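Local coordinates for protein 7,8-dihydro-6-hydroxymethylpterin pyrophosphokinase-dihydropteroate synthase (Plasmodium falciparum, PDB 6JWS) that probably catalyses pyrophosphate transfer from ATP to 6-hydroxymethyl-7,8-dihydropterin and the following condensation of the product with 4-aminobenzoate to give 7,8-dihydropteroate, at residues B[132-143]-B[315-325]; B[211-219]-B[339-347]. The protein carries 1 engineered substitution. All blocks are in the same frame, centred on the assembly; numbering follows the deposited sequence.

Interaction 1 (B[132-143]-B[315-325]). With ATP (adenosine-5'-triphosphate), chain J.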
# COMPACT_ATOMS: atom_id res chain seq x y z
N TYR B 132 40.53 -5.43 32.69
CA TYR B 132 39.64 -4.45 32.10
C TYR B 132 38.18 -4.88 32.29
O TYR B 132 37.37 -4.10 32.80
CB TYR B 132 39.98 -4.20 30.63
CG TYR B 132 38.94 -3.37 29.92
CD1 TYR B 132 38.92 -1.99 30.03
CD2 TYR B 132 37.93 -3.98 29.17
CE1 TYR B 132 37.95 -1.23 29.41
CE2 TYR B 132 36.95 -3.23 28.54
CZ TYR B 132 36.96 -1.86 28.66
OH TYR B 132 36.00 -1.11 28.05
N LEU B 133 37.87 -6.12 31.91
CA LEU B 133 36.49 -6.60 31.92
C LEU B 133 35.92 -6.63 33.34
O LEU B 133 34.75 -6.28 33.53
CB LEU B 133 36.39 -7.97 31.24
CG LEU B 133 36.73 -7.97 29.74
CD1 LEU B 133 37.04 -9.38 29.25
CD2 LEU B 133 35.60 -7.34 28.92
N LEU B 134 36.76 -6.97 34.32
CA LEU B 134 36.35 -6.99 35.72
C LEU B 134 36.06 -5.57 36.22
O LEU B 134 35.04 -5.34 36.87
CB LEU B 134 37.40 -7.70 36.58
CG LEU B 134 37.62 -9.19 36.26
CD1 LEU B 134 38.96 -9.68 36.80
CD2 LEU B 134 36.46 -10.05 36.78
N GLU B 135 36.93 -4.61 35.88
CA GLU B 135 36.73 -3.24 36.33
C GLU B 135 35.44 -2.66 35.73
O GLU B 135 34.64 -2.04 36.44
CB GLU B 135 37.94 -2.35 36.03
CG GLU B 135 39.25 -2.85 36.62
CD GLU B 135 39.49 -2.57 38.09
OE1 GLU B 135 38.62 -1.96 38.75
OE2 GLU B 135 40.58 -2.94 38.58
N CYS B 136 35.21 -2.89 34.43
CA CYS B 136 34.00 -2.41 33.78
C CYS B 136 32.77 -3.07 34.40
O CYS B 136 31.76 -2.40 34.68
CB CYS B 136 34.03 -2.58 32.26
SG CYS B 136 35.41 -1.72 31.43
N ASN B 137 32.84 -4.39 34.63
CA ASN B 137 31.70 -5.09 35.20
C ASN B 137 31.36 -4.47 36.56
O ASN B 137 30.20 -4.27 36.88
CB ASN B 137 31.88 -6.60 35.28
CG ASN B 137 31.89 -7.32 33.95
OD1 ASN B 137 32.23 -8.50 33.88
ND2 ASN B 137 31.52 -6.63 32.87
N ASN B 138 32.40 -4.14 37.32
CA ASN B 138 32.23 -3.55 38.64
C ASN B 138 31.42 -2.27 38.53
O ASN B 138 30.46 -2.07 39.27
CB ASN B 138 33.56 -3.33 39.36
CG ASN B 138 33.42 -2.47 40.60
OD1 ASN B 138 34.04 -1.42 40.70
ND2 ASN B 138 32.59 -2.90 41.54
N ILE B 139 31.82 -1.39 37.59
CA ILE B 139 31.14 -0.12 37.42
C ILE B 139 29.67 -0.38 37.09
O ILE B 139 28.79 0.34 37.58
CB ILE B 139 31.82 0.76 36.35
CG1 ILE B 139 33.25 1.14 36.75
CG2 ILE B 139 30.96 1.97 36.01
CD1 ILE B 139 33.36 1.99 38.02
N ILE B 140 29.42 -1.41 36.27
CA ILE B 140 28.08 -1.68 35.77
C ILE B 140 27.20 -2.15 36.93
O ILE B 140 26.08 -1.65 37.08
CB ILE B 140 28.08 -2.67 34.58
CG1 ILE B 140 28.84 -2.10 33.38
CG2 ILE B 140 26.66 -3.09 34.21
CD1 ILE B 140 29.11 -3.09 32.26
N VAL B 141 27.72 -3.08 37.75
CA VAL B 141 26.92 -3.63 38.84
C VAL B 141 26.67 -2.54 39.88
O VAL B 141 25.57 -2.44 40.43
CB VAL B 141 27.46 -4.95 39.45
CG1 VAL B 141 28.03 -5.91 38.42
CG2 VAL B 141 28.45 -4.73 40.58
N LYS B 142 27.68 -1.69 40.10
CA LYS B 142 27.62 -0.59 41.04
C LYS B 142 26.57 0.44 40.59
O LYS B 142 25.85 0.98 41.42
CB LYS B 142 29.01 0.03 41.21
CG LYS B 142 29.10 1.21 42.17
CD LYS B 142 30.28 2.12 41.91
CE LYS B 142 30.14 3.47 42.58
NZ LYS B 142 31.25 4.39 42.23
N ASN B 143 26.49 0.72 39.28
CA ASN B 143 25.53 1.71 38.80
C ASN B 143 24.12 1.11 38.84
O ASN B 143 23.15 1.83 39.08
CB ASN B 143 25.91 2.32 37.45
CG ASN B 143 27.09 3.28 37.52
OD1 ASN B 143 27.29 3.97 38.52
ND2 ASN B 143 27.88 3.34 36.46
N PHE B 315 37.79 8.68 37.05
CA PHE B 315 38.53 7.56 36.48
C PHE B 315 38.49 7.67 34.95
O PHE B 315 37.74 8.47 34.41
CB PHE B 315 38.01 6.22 37.01
CG PHE B 315 36.64 5.81 36.50
CD1 PHE B 315 35.49 6.35 37.04
CD2 PHE B 315 36.52 4.88 35.48
CE1 PHE B 315 34.24 5.97 36.57
CE2 PHE B 315 35.26 4.50 35.01
CZ PHE B 315 34.12 5.04 35.56
N LEU B 316 39.33 6.87 34.29
CA LEU B 316 39.32 6.79 32.84
C LEU B 316 39.19 5.33 32.40
O LEU B 316 40.05 4.51 32.71
CB LEU B 316 40.61 7.41 32.27
CG LEU B 316 40.65 7.48 30.74
CD1 LEU B 316 39.57 8.41 30.21
CD2 LEU B 316 42.03 7.91 30.25
N SER B 317 38.15 5.05 31.61
CA SER B 317 37.99 3.73 31.03
C SER B 317 38.03 3.82 29.50
O SER B 317 37.17 4.46 28.89
CB SER B 317 36.71 3.08 31.51
OG SER B 317 36.64 1.73 31.05
N ILE B 318 39.03 3.18 28.90
CA ILE B 318 39.08 3.03 27.46
C ILE B 318 39.23 1.55 27.14
O ILE B 318 40.21 0.94 27.55
CB ILE B 318 40.21 3.84 26.80
CG1 ILE B 318 40.23 5.31 27.24
CG2 ILE B 318 40.17 3.69 25.28
CD1 ILE B 318 39.25 6.20 26.52
N PRO B 319 38.33 0.93 26.34
CA PRO B 319 37.11 1.58 25.86
C PRO B 319 36.16 2.00 26.98
O PRO B 319 36.26 1.51 28.10
CB PRO B 319 36.45 0.46 25.04
CG PRO B 319 37.61 -0.36 24.55
CD PRO B 319 38.52 -0.41 25.76
N HIS B 320 35.25 2.92 26.67
CA HIS B 320 34.24 3.31 27.63
C HIS B 320 33.57 2.06 28.21
O HIS B 320 33.44 1.04 27.54
CB HIS B 320 33.27 4.31 26.99
CG HIS B 320 32.29 4.91 27.93
ND1 HIS B 320 31.11 4.28 28.27
CD2 HIS B 320 32.28 6.10 28.58
CE1 HIS B 320 30.41 5.05 29.09
NE2 HIS B 320 31.11 6.16 29.30
N VAL B 321 33.18 2.16 29.48
CA VAL B 321 32.61 1.06 30.25
C VAL B 321 31.38 0.52 29.52
O VAL B 321 31.12 -0.68 29.54
CB VAL B 321 32.26 1.54 31.69
CG1 VAL B 321 31.39 0.55 32.45
CG2 VAL B 321 33.50 1.87 32.50
N TYR B 322 30.66 1.40 28.83
CA TYR B 322 29.32 1.05 28.38
C TYR B 322 29.28 0.62 26.92
O TYR B 322 28.23 0.25 26.42
CB TYR B 322 28.32 2.13 28.80
CG TYR B 322 27.87 2.01 30.23
CD1 TYR B 322 26.77 1.23 30.56
CD2 TYR B 322 28.54 2.65 31.26
CE1 TYR B 322 26.34 1.10 31.87
CE2 TYR B 322 28.14 2.52 32.59
CZ TYR B 322 27.03 1.74 32.89
OH TYR B 322 26.59 1.60 34.17
N THR B 323 30.44 0.58 26.25
CA THR B 323 30.54 0.41 24.81
C THR B 323 29.68 -0.75 24.29
O THR B 323 29.06 -0.64 23.24
CB THR B 323 31.99 0.28 24.37
OG1 THR B 323 32.67 1.40 24.95
CG2 THR B 323 32.17 0.30 22.86
N THR B 324 29.66 -1.85 25.04
CA THR B 324 29.10 -3.13 24.64
C THR B 324 27.76 -3.35 25.34
O THR B 324 27.01 -4.27 25.02
CB THR B 324 30.13 -4.21 25.00
OG1 THR B 324 30.88 -4.34 23.80
CG2 THR B 324 29.55 -5.53 25.43
N HIS B 325 27.48 -2.48 26.32
CA HIS B 325 26.36 -2.71 27.22
C HIS B 325 25.15 -1.89 26.77
O HIS B 325 24.02 -2.35 26.88
CB HIS B 325 26.82 -2.48 28.67
CG HIS B 325 25.91 -3.07 29.69
ND1 HIS B 325 24.82 -2.36 30.22
CD2 HIS B 325 25.90 -4.28 30.30
CE1 HIS B 325 24.19 -3.11 31.10
NE2 HIS B 325 24.84 -4.30 31.17
PG ATP J . 30.33 7.80 31.96
O1G ATP J . 29.09 7.18 31.35
O2G ATP J . 31.30 6.76 32.50
O3G ATP J . 31.00 8.77 31.01
PB ATP J . 28.41 9.22 33.78
O1B ATP J . 28.51 9.43 35.25
O2B ATP J . 27.27 8.43 33.22
O3B ATP J . 29.81 8.63 33.26
PA ATP J . 29.53 11.77 32.88
O1A ATP J . 30.06 11.68 31.48
O2A ATP J . 28.99 13.09 33.34
O3A ATP J . 28.40 10.65 33.07
O5' ATP J . 30.64 11.27 33.92
C5' ATP J . 31.90 10.77 33.39
C4' ATP J . 32.70 10.15 34.51
O4' ATP J . 33.21 8.86 34.08
C3' ATP J . 33.92 10.95 34.96
O3' ATP J . 34.08 10.78 36.36
C2' ATP J . 35.04 10.36 34.10
O2' ATP J . 36.33 10.42 34.66
C1' ATP J . 34.62 8.90 34.02
N9 ATP J . 35.08 8.24 32.79
C8 ATP J . 35.77 7.06 32.72
N7 ATP J . 36.05 6.71 31.48
C5 ATP J . 35.47 7.70 30.70
C6 ATP J . 35.41 7.89 29.31
N6 ATP J . 35.95 7.05 28.44
N1 ATP J . 34.77 9.00 28.85
C2 ATP J . 34.23 9.84 29.74
N3 ATP J . 34.23 9.76 31.07
C4 ATP J . 34.88 8.66 31.50
O HOH W 1 24.63 0.00 34.89
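Y132 and S317 share one acceptor, the carbonyl oxygen of P319, a proline joined to I318 by a cis peptide bond. The phenol OH of Y132 donates to P319 O over 2.6 Å from above the carbonyl plane, while the hydroxyl OG of S317 reaches P319 O from the opposite face at 3.0 Å, so two bonds grip this buried oxygen. With CG of Y132 trans to its own nitrogen (chi1 170°), the ring reaches P319 at an oblique angle, its edge toward P319 O, and C136 SG sits over the rim of one ring face. Farther along the helix, V321 CG1 is wedged among C136 O, I139 and I140, at 3.8 Å from I140 CG1. I140 also lays its CG2 over the face of the H325 imidazole, a CH-pi contact. At the far end N143 ND2 donates to Y322 OH at 3.2 Å, with amide and ring nearly coplanar, and a water links Y322 OH to the carbonyl of I140. In the turn from H320 to T323, H320 O takes both T323 OG1 (2.7 Å) and T323 N, H320 ND1 accepts from Y322 N, and H320 NE2 lies 3.1 Å from ATP O1G. The adenine is read by the backbone of S317, whose N donates to ATP N7 (2.7 Å) and whose O accepts from ATP N6; F315 lays a ring face over C8. Strand 316-318 pairs antiparallel with strand 219-221, whose F220 also packs on I139 and V321; L316 and I318 rest on helix 177-190, and helix 129-148 packs on the loop after strand 316-318.

Interaction 2 (B[211-219]-B[339-347]). With ATP (adenosine-5'-triphosphate), chain J.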
# COMPACT_ATOMS: atom_id res chain seq x y z
N ILE B 211 34.47 9.27 25.76
CA ILE B 211 35.44 8.73 24.83
C ILE B 211 35.19 7.23 24.75
O ILE B 211 35.23 6.57 25.77
CB ILE B 211 36.89 9.02 25.25
CG1 ILE B 211 37.11 10.51 25.57
CG2 ILE B 211 37.86 8.50 24.20
CD1 ILE B 211 38.53 10.82 25.99
N LEU B 212 34.88 6.73 23.56
CA LEU B 212 34.55 5.32 23.44
C LEU B 212 35.82 4.54 23.12
O LEU B 212 36.05 3.47 23.65
CB LEU B 212 33.49 5.13 22.35
CG LEU B 212 32.15 5.84 22.58
CD1 LEU B 212 31.27 5.78 21.33
CD2 LEU B 212 31.41 5.26 23.79
N PHE B 213 36.63 5.07 22.21
CA PHE B 213 37.85 4.39 21.84
C PHE B 213 38.94 5.44 21.66
O PHE B 213 38.65 6.60 21.38
CB PHE B 213 37.68 3.63 20.53
CG PHE B 213 36.73 2.45 20.58
CD1 PHE B 213 37.07 1.29 21.26
CD2 PHE B 213 35.51 2.50 19.92
CE1 PHE B 213 36.21 0.20 21.29
CE2 PHE B 213 34.65 1.41 19.94
CZ PHE B 213 35.00 0.26 20.63
N PHE B 214 40.18 5.00 21.83
CA PHE B 214 41.34 5.84 21.58
C PHE B 214 42.46 4.92 21.12
O PHE B 214 43.02 4.15 21.90
CB PHE B 214 41.71 6.64 22.84
CG PHE B 214 42.64 7.80 22.60
CD1 PHE B 214 43.93 7.59 22.15
CD2 PHE B 214 42.22 9.09 22.85
CE1 PHE B 214 44.78 8.67 21.93
CE2 PHE B 214 43.08 10.16 22.63
CZ PHE B 214 44.36 9.95 22.18
N ASN B 215 42.74 4.97 19.82
CA ASN B 215 43.62 3.99 19.22
C ASN B 215 43.16 2.61 19.67
O ASN B 215 41.96 2.41 19.90
CB ASN B 215 45.09 4.34 19.46
CG ASN B 215 45.47 5.66 18.81
OD1 ASN B 215 44.84 6.09 17.84
ND2 ASN B 215 46.49 6.32 19.35
N ASP B 216 44.12 1.69 19.82
CA ASP B 216 43.83 0.32 20.23
C ASP B 216 44.09 0.14 21.73
O ASP B 216 44.27 -0.98 22.19
CB ASP B 216 44.69 -0.66 19.42
CG ASP B 216 46.18 -0.43 19.64
OD1 ASP B 216 46.54 0.54 20.33
OD2 ASP B 216 46.97 -1.24 19.12
N PHE B 217 44.09 1.25 22.48
CA PHE B 217 44.47 1.21 23.89
C PHE B 217 43.40 0.50 24.72
O PHE B 217 42.21 0.61 24.45
CB PHE B 217 44.67 2.62 24.47
CG PHE B 217 45.75 3.46 23.84
CD1 PHE B 217 46.69 2.91 22.98
CD2 PHE B 217 45.85 4.81 24.14
CE1 PHE B 217 47.67 3.70 22.39
CE2 PHE B 217 46.83 5.60 23.55
CZ PHE B 217 47.73 5.04 22.68
N THR B 218 43.87 -0.19 25.77
CA THR B 218 43.02 -0.74 26.81
C THR B 218 43.48 -0.16 28.15
O THR B 218 44.54 -0.54 28.66
CB THR B 218 43.16 -2.27 26.85
OG1 THR B 218 43.00 -2.82 25.55
CG2 THR B 218 42.18 -2.92 27.81
N ILE B 219 42.67 0.74 28.72
CA ILE B 219 43.04 1.51 29.89
C ILE B 219 41.91 1.45 30.91
O ILE B 219 40.74 1.54 30.54
CB ILE B 219 43.34 2.97 29.47
CG1 ILE B 219 44.66 3.07 28.72
CG2 ILE B 219 43.27 3.92 30.66
CD1 ILE B 219 44.70 4.19 27.71
N GLU B 339 32.91 -3.02 10.96
CA GLU B 339 33.88 -4.11 10.87
C GLU B 339 34.96 -4.02 11.94
O GLU B 339 35.80 -4.90 12.03
CB GLU B 339 34.45 -4.23 9.45
CG GLU B 339 33.42 -4.65 8.43
CD GLU B 339 32.59 -5.88 8.78
OE1 GLU B 339 33.20 -6.90 9.23
OE2 GLU B 339 31.35 -5.84 8.62
N TYR B 340 34.92 -2.96 12.77
CA TYR B 340 35.94 -2.76 13.79
C TYR B 340 35.86 -3.86 14.85
O TYR B 340 34.77 -4.22 15.31
CB TYR B 340 35.77 -1.39 14.47
CG TYR B 340 36.85 -1.04 15.46
CD1 TYR B 340 38.17 -0.91 15.06
CD2 TYR B 340 36.56 -0.82 16.81
CE1 TYR B 340 39.17 -0.58 15.96
CE2 TYR B 340 37.55 -0.49 17.72
CZ TYR B 340 38.86 -0.38 17.29
OH TYR B 340 39.87 -0.03 18.15
N LYS B 341 37.03 -4.39 15.22
CA LYS B 341 37.18 -5.25 16.39
C LYS B 341 38.34 -4.78 17.26
O LYS B 341 39.49 -4.76 16.83
CB LYS B 341 37.35 -6.73 16.02
CG LYS B 341 37.24 -7.66 17.22
CD LYS B 341 37.50 -9.13 16.93
CE LYS B 341 37.45 -9.99 18.19
NZ LYS B 341 38.37 -9.50 19.24
N HIS B 342 38.01 -4.43 18.50
CA HIS B 342 38.96 -4.12 19.56
C HIS B 342 39.33 -5.41 20.30
O HIS B 342 38.58 -6.39 20.22
CB HIS B 342 38.31 -3.07 20.47
CG HIS B 342 39.23 -2.37 21.41
ND1 HIS B 342 39.73 -2.98 22.55
CD2 HIS B 342 39.69 -1.10 21.43
CE1 HIS B 342 40.48 -2.12 23.21
NE2 HIS B 342 40.47 -0.96 22.55
N ASN B 343 40.47 -5.41 21.01
CA ASN B 343 41.01 -6.57 21.71
C ASN B 343 40.04 -7.03 22.80
O ASN B 343 39.90 -8.21 23.09
CB ASN B 343 42.32 -6.24 22.43
CG ASN B 343 43.24 -5.32 21.65
OD1 ASN B 343 43.87 -5.74 20.68
ND2 ASN B 343 43.32 -4.07 22.08
N VAL B 344 39.38 -6.06 23.42
CA VAL B 344 38.45 -6.27 24.52
C VAL B 344 37.13 -6.85 24.02
O VAL B 344 36.37 -7.41 24.81
CB VAL B 344 38.26 -4.92 25.24
CG1 VAL B 344 36.85 -4.71 25.76
CG2 VAL B 344 39.31 -4.68 26.31
N LEU B 345 36.84 -6.71 22.73
CA LEU B 345 35.52 -7.09 22.24
C LEU B 345 35.55 -8.52 21.74
O LEU B 345 36.56 -8.97 21.18
CB LEU B 345 35.06 -6.11 21.15
CG LEU B 345 34.85 -4.66 21.62
CD1 LEU B 345 34.18 -3.84 20.55
CD2 LEU B 345 34.02 -4.62 22.90
N ASN B 346 34.43 -9.23 21.93
CA ASN B 346 34.30 -10.62 21.53
C ASN B 346 34.19 -10.73 20.01
O ASN B 346 34.52 -11.77 19.44
CB ASN B 346 33.08 -11.29 22.17
CG ASN B 346 33.32 -11.72 23.60
OD1 ASN B 346 34.47 -11.93 24.02
ND2 ASN B 346 32.25 -11.86 24.36
N ASN B 347 33.69 -9.67 19.37
CA ASN B 347 33.43 -9.69 17.95
C ASN B 347 33.41 -8.27 17.40
O ASN B 347 33.53 -7.30 18.14
CB ASN B 347 32.09 -10.37 17.66
CG ASN B 347 32.13 -11.29 16.45
OD1 ASN B 347 32.79 -11.00 15.43
ND2 ASN B 347 31.42 -12.40 16.55
PG ATP J . 30.33 7.80 31.96
O1G ATP J . 29.09 7.18 31.35
O2G ATP J . 31.30 6.76 32.50
O3G ATP J . 31.00 8.77 31.01
PB ATP J . 28.41 9.22 33.78
O1B ATP J . 28.51 9.43 35.25
O2B ATP J . 27.27 8.43 33.22
O3B ATP J . 29.81 8.63 33.26
PA ATP J . 29.53 11.77 32.88
O1A ATP J . 30.06 11.68 31.48
O2A ATP J . 28.99 13.09 33.34
O3A ATP J . 28.40 10.65 33.07
O5' ATP J . 30.64 11.27 33.92
C5' ATP J . 31.90 10.77 33.39
C4' ATP J . 32.70 10.15 34.51
O4' ATP J . 33.21 8.86 34.08
C3' ATP J . 33.92 10.95 34.96
O3' ATP J . 34.08 10.78 36.36
C2' ATP J . 35.04 10.36 34.10
O2' ATP J . 36.33 10.42 34.66
C1' ATP J . 34.62 8.90 34.02
N9 ATP J . 35.08 8.24 32.79
C8 ATP J . 35.77 7.06 32.72
N7 ATP J . 36.05 6.71 31.48
C5 ATP J . 35.47 7.70 30.70
C6 ATP J . 35.41 7.89 29.31
N6 ATP J . 35.95 7.05 28.44
N1 ATP J . 34.77 9.00 28.85
C2 ATP J . 34.23 9.84 29.74
N3 ATP J . 34.23 9.76 31.07
C4 ATP J . 34.88 8.66 31.50
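Y340 meets F213 in a T-shaped pair: its edge atom CE2 points at the centre of one F213 face, the ring centroids are 5.1 Å apart and the planes stand at 75°. K341 turns back along its own loop, where NZ donates to the carbonyl O of L345 at 2.7 Å. H342 follows as the polar centre of the contact. Its CG is trans to the main-chain nitrogen (chi1 -166°), which carries the imidazole to the turn 214-217; there NE2 donates within the ring plane to F217 O at 3.0 Å, arriving above the carbonyl plane. ND1 accepts from V344 N at 3.2 Å, so both nitrogens are used and the ring's rotation is fixed. CD2 of H342 also touches F213 CD1 at 3.6 Å, the two rings tilted 28° and slid so that they barely overlap. N343 adds a weak bond from ND2 to D216 O, and V344 packs CG2 on T218 CG2 at 3.7 Å. L345 closes the type I turn begun at H342 and sets CD1 at the edge of F213. The contact thus joins loop 339-347 to HPPK strand 208-214, which also carries I211, whose backbone N and O hold ATP N1 and N6. This outer strand of the six-stranded antiparallel sheet is bulged at L212 and F213 opposite V19 of strand 16-24. F213 reaches L333 of helix 327-336, and Y340 stacks against F113 of helix 108-114.

Overall arrangement
Both interactions hold the HPPK part of the chain together around one ATP, their centres about 13 Å apart. Interaction 2 is the more buried, built on an aromatic cluster of F213, Y340 and H342. Interaction 1 is only partly buried, with aliphatic helix residues packed on V321 and on the rings of F315, Y322 and H325, and polar groups at its two ends, one of them bridged by water. They are joined directly: I318 O and I219 N, and H320 N and L212 O, are probable backbone hydrogen bonds, and Y132 packs on V344. Both contacts supply backbone atoms to the adenine, and N6 is shared between I211 O and S317 O.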